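Local structure of serine protease pet (Escherichia coli, 4OM9) at residues Thr156-Gln164 / Trp543-Glu551. The protein is a secreted autotransporter enterotoxin of enteroaggregative Escherichia coli, a serine protease that probably cleaves the host cytoskeletal protein alpha-fodrin. Sequence-based numbering, arbitrary orientation.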
loop_
_atom_site.group_PDB
_atom_site.type_symbol
_atom_site.label_atom_id
_atom_site.label_comp_id
_atom_site.label_asym_id
_atom_site.label_seq_id
_atom_site.Cartn_x
_atom_site.Cartn_y
_atom_site.Cartn_z
ATOM N N THR A 156 -21.495 -20.350 -18.541
ATOM C CA THR A 156 -21.122 -21.746 -18.353
ATOM C C THR A 156 -19.627 -21.852 -18.150
ATOM O O THR A 156 -18.860 -21.146 -18.812
ATOM C CB THR A 156 -21.522 -22.619 -19.567
ATOM O OG1 THR A 156 -22.902 -22.413 -19.878
ATOM C CG2 THR A 156 -21.311 -24.095 -19.264
ATOM N N PHE A 157 -19.231 -22.741 -17.241
ATOM C CA PHE A 157 -17.825 -23.032 -16.954
ATOM C C PHE A 157 -17.562 -24.517 -17.197
ATOM O O PHE A 157 -17.935 -25.337 -16.368
ATOM C CB PHE A 157 -17.454 -22.683 -15.494
ATOM C CG PHE A 157 -17.671 -21.243 -15.127
ATOM C CD1 PHE A 157 -16.697 -20.290 -15.383
ATOM C CD2 PHE A 157 -18.849 -20.837 -14.503
ATOM C CE1 PHE A 157 -16.898 -18.947 -15.025
ATOM C CE2 PHE A 157 -19.058 -19.500 -14.146
ATOM C CZ PHE A 157 -18.087 -18.556 -14.412
ATOM N N SER A 158 -16.925 -24.848 -18.322
ATOM C CA SER A 158 -16.683 -26.241 -18.738
ATOM C C SER A 158 -17.805 -27.182 -18.344
ATOM O O SER A 158 -17.605 -28.094 -17.537
ATOM C CB SER A 158 -15.370 -26.773 -18.149
ATOM O OG SER A 158 -14.252 -26.205 -18.802
ATOM N N GLY A 159 -18.997 -26.934 -18.864
ATOM C CA GLY A 159 -20.095 -27.846 -18.622
ATOM C C GLY A 159 -20.771 -27.687 -17.278
ATOM O O GLY A 159 -21.662 -28.457 -16.939
ATOM N N ILE A 160 -20.343 -26.704 -16.497
ATOM C CA ILE A 160 -21.121 -26.303 -15.327
ATOM C C ILE A 160 -22.063 -25.185 -15.767
ATOM O O ILE A 160 -21.621 -24.106 -16.165
ATOM C CB ILE A 160 -20.247 -25.829 -14.165
ATOM C CG1 ILE A 160 -19.423 -26.990 -13.596
ATOM C CG2 ILE A 160 -21.111 -25.216 -13.078
ATOM C CD1 ILE A 160 -18.563 -26.588 -12.407
ATOM N N LYS A 161 -23.360 -25.471 -15.730
ATOM C CA LYS A 161 -24.364 -24.517 -16.173
ATOM C C LYS A 161 -24.904 -23.728 -14.993
ATOM O O LYS A 161 -25.575 -24.274 -14.116
ATOM C CB LYS A 161 -25.501 -25.230 -16.899
ATOM C CG LYS A 161 -25.024 -26.355 -17.807
ATOM C CD LYS A 161 -26.169 -27.062 -18.527
ATOM C CE LYS A 161 -26.527 -26.355 -19.822
ATOM N NZ LYS A 161 -27.453 -27.163 -20.675
ATOM N N THR A 162 -24.596 -22.438 -14.982
ATOM C CA THR A 162 -25.099 -21.519 -13.967
ATOM C C THR A 162 -26.543 -21.130 -14.239
ATOM O O THR A 162 -27.280 -20.770 -13.322
ATOM C CB THR A 162 -24.265 -20.242 -13.918
ATOM O OG1 THR A 162 -24.661 -19.390 -14.997
ATOM C CG2 THR A 162 -22.794 -20.579 -14.062
ATOM N N SER A 163 -26.922 -21.204 -15.512
ATOM C CA SER A 163 -28.217 -20.742 -15.995
ATOM C C SER A 163 -28.413 -19.268 -15.676
ATOM O O SER A 163 -29.542 -18.792 -15.545
ATOM C CB SER A 163 -29.353 -21.576 -15.403
ATOM O OG SER A 163 -29.511 -22.789 -16.123
ATOM N N GLN A 164 -27.307 -18.543 -15.563
ATOM C CA GLN A 164 -27.381 -17.129 -15.245
ATOM C C GLN A 164 -27.095 -16.282 -16.476
ATOM O O GLN A 164 -26.065 -16.449 -17.124
ATOM C CB GLN A 164 -26.399 -16.767 -14.127
ATOM C CG GLN A 164 -26.599 -17.512 -12.804
ATOM C CD GLN A 164 -27.947 -17.252 -12.173
ATOM O OE1 GLN A 164 -28.336 -16.101 -11.944
ATOM N NE2 GLN A 164 -28.680 -18.326 -11.898
ATOM N N TRP A 543 -24.422 -24.091 -8.383
ATOM C CA TRP A 543 -23.372 -23.994 -9.389
ATOM C C TRP A 543 -22.137 -23.306 -8.805
ATOM O O TRP A 543 -21.008 -23.581 -9.210
ATOM C CB TRP A 543 -23.874 -23.252 -10.625
ATOM C CG TRP A 543 -24.316 -21.824 -10.394
ATOM C CD1 TRP A 543 -25.581 -21.393 -10.112
ATOM C CD2 TRP A 543 -23.497 -20.646 -10.442
ATOM N NE1 TRP A 543 -25.604 -20.029 -9.988
ATOM C CE2 TRP A 543 -24.344 -19.546 -10.188
ATOM C CE3 TRP A 543 -22.140 -20.421 -10.677
ATOM C CZ2 TRP A 543 -23.870 -18.233 -10.171
ATOM C CZ3 TRP A 543 -21.671 -19.116 -10.657
ATOM C CH2 TRP A 543 -22.539 -18.038 -10.408
ATOM N N VAL A 544 -22.366 -22.416 -7.851
ATOM C CA VAL A 544 -21.293 -21.780 -7.099
ATOM C C VAL A 544 -20.457 -22.829 -6.367
ATOM O O VAL A 544 -19.226 -22.823 -6.447
ATOM C CB VAL A 544 -21.868 -20.759 -6.106
ATOM C CG1 VAL A 544 -20.797 -20.268 -5.123
ATOM C CG2 VAL A 544 -22.477 -19.604 -6.866
ATOM N N THR A 545 -21.137 -23.728 -5.663
ATOM C CA THR A 545 -20.493 -24.869 -5.014
ATOM C C THR A 545 -19.796 -25.762 -6.052
ATOM O O THR A 545 -18.705 -26.288 -5.811
ATOM C CB THR A 545 -21.528 -25.714 -4.210
ATOM O OG1 THR A 545 -22.114 -24.918 -3.169
ATOM C CG2 THR A 545 -20.888 -26.958 -3.594
ATOM N N ARG A 546 -20.425 -25.927 -7.212
ATOM C CA ARG A 546 -19.898 -26.845 -8.229
ATOM C C ARG A 546 -18.573 -26.336 -8.792
ATOM O O ARG A 546 -17.639 -27.122 -9.026
ATOM C CB ARG A 546 -20.906 -27.050 -9.358
ATOM C CG ARG A 546 -22.136 -27.835 -8.957
ATOM C CD ARG A 546 -22.865 -28.400 -10.186
ATOM N NE ARG A 546 -24.250 -28.714 -9.855
ATOM C CZ ARG A 546 -25.074 -29.427 -10.610
ATOM N NH1 ARG A 546 -24.665 -29.943 -11.764
ATOM N NH2 ARG A 546 -26.313 -29.636 -10.192
ATOM N N ILE A 547 -18.479 -25.027 -8.990
ATOM C CA ILE A 547 -17.219 -24.451 -9.436
ATOM C C ILE A 547 -16.111 -24.715 -8.406
ATOM O O ILE A 547 -14.983 -25.065 -8.765
ATOM C CB ILE A 547 -17.339 -22.953 -9.674
ATOM C CG1 ILE A 547 -18.291 -22.672 -10.841
ATOM C CG2 ILE A 547 -15.965 -22.350 -9.925
ATOM C CD1 ILE A 547 -18.749 -21.192 -10.920
ATOM N N LYS A 548 -16.437 -24.551 -7.128
ATOM C CA LYS A 548 -15.469 -24.796 -6.065
ATOM C C LYS A 548 -15.039 -26.272 -6.010
ATOM O O LYS A 548 -13.856 -26.561 -5.862
ATOM C CB LYS A 548 -16.039 -24.341 -4.714
ATOM C CG LYS A 548 -15.337 -24.910 -3.492
ATOM C CD LYS A 548 -15.929 -24.327 -2.215
ATOM C CE LYS A 548 -15.491 -25.114 -0.983
ATOM N NZ LYS A 548 -16.025 -24.554 0.294
ATOM N N ASN A 549 -15.989 -27.197 -6.130
ATOM C CA ASN A 549 -15.647 -28.621 -6.193
ATOM C C ASN A 549 -14.837 -28.978 -7.433
ATOM O O ASN A 549 -13.928 -29.809 -7.378
ATOM C CB ASN A 549 -16.901 -29.493 -6.163
ATOM C CG ASN A 549 -17.625 -29.433 -4.836
ATOM O OD1 ASN A 549 -17.030 -29.138 -3.788
ATOM N ND2 ASN A 549 -18.926 -29.723 -4.869
ATOM N N ALA A 550 -15.170 -28.365 -8.560
ATOM C CA ALA A 550 -14.537 -28.771 -9.802
ATOM C C ALA A 550 -13.077 -28.334 -9.835
ATOM O O ALA A 550 -12.267 -28.928 -10.536
ATOM C CB ALA A 550 -15.291 -28.216 -10.984
ATOM N N GLU A 551 -12.739 -27.309 -9.059
ATOM C CA GLU A 551 -11.364 -26.826 -9.007
ATOM C C GLU A 551 -10.653 -27.189 -7.679
ATOM O O GLU A 551 -9.531 -26.732 -7.410
ATOM C CB GLU A 551 -11.334 -25.311 -9.219
ATOM C CG GLU A 551 -11.998 -24.831 -10.510
ATOM C CD GLU A 551 -11.864 -23.332 -10.709
ATOM O OE1 GLU A 551 -12.158 -22.577 -9.754
ATOM O OE2 GLU A 551 -11.443 -22.907 -11.809
#
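Thr162 sits over one face of the Trp543 indole. Its CB stands 3.7 Å from the centroid of the five-membered ring, only 17° off the normal, a CH-pi contact, while CG2 lies above the rim of the six-membered ring, 3.5 Å from Trp543 CE3. The indole gets there because chi1 of Trp543 (61°) places CG between the backbone N and the carbonyl carbon; Val544 CG2 closes the opposite face. Gln164 crosses the tryptophan side chain at about a right angle, its CG 3.9 Å from Trp543 CZ2 and its amide nearly parallel to the ring plane.

The rest of the contact is van der Waals packing. Ile160, on the second strand of a hairpin that reverses through a type I' turn, pushes CD1 against the helix 543-550, 3.5 Å from the carbonyl Arg546 O and 3.9 Å from the methyl Ala550 CB. Ile547 CD1 meets the Phe157 ring at CD2 (3.6 Å), and Ala10 of the helix 10-17 touches both side chains.

Thr162 OG1 accepts from Gln164 N (2.8 Å) in an ST turn and also bonds Thr155 O, and Gln164 NE2 donates to Thr162 O. With the threonine hydroxyl turned back to its own segment and to Thr155, and its carbon face given to the indole, dispersion and apolar burial tie the helix, part of an excursion between beta-helix strands 514-520 and 576-583, to the protease domain.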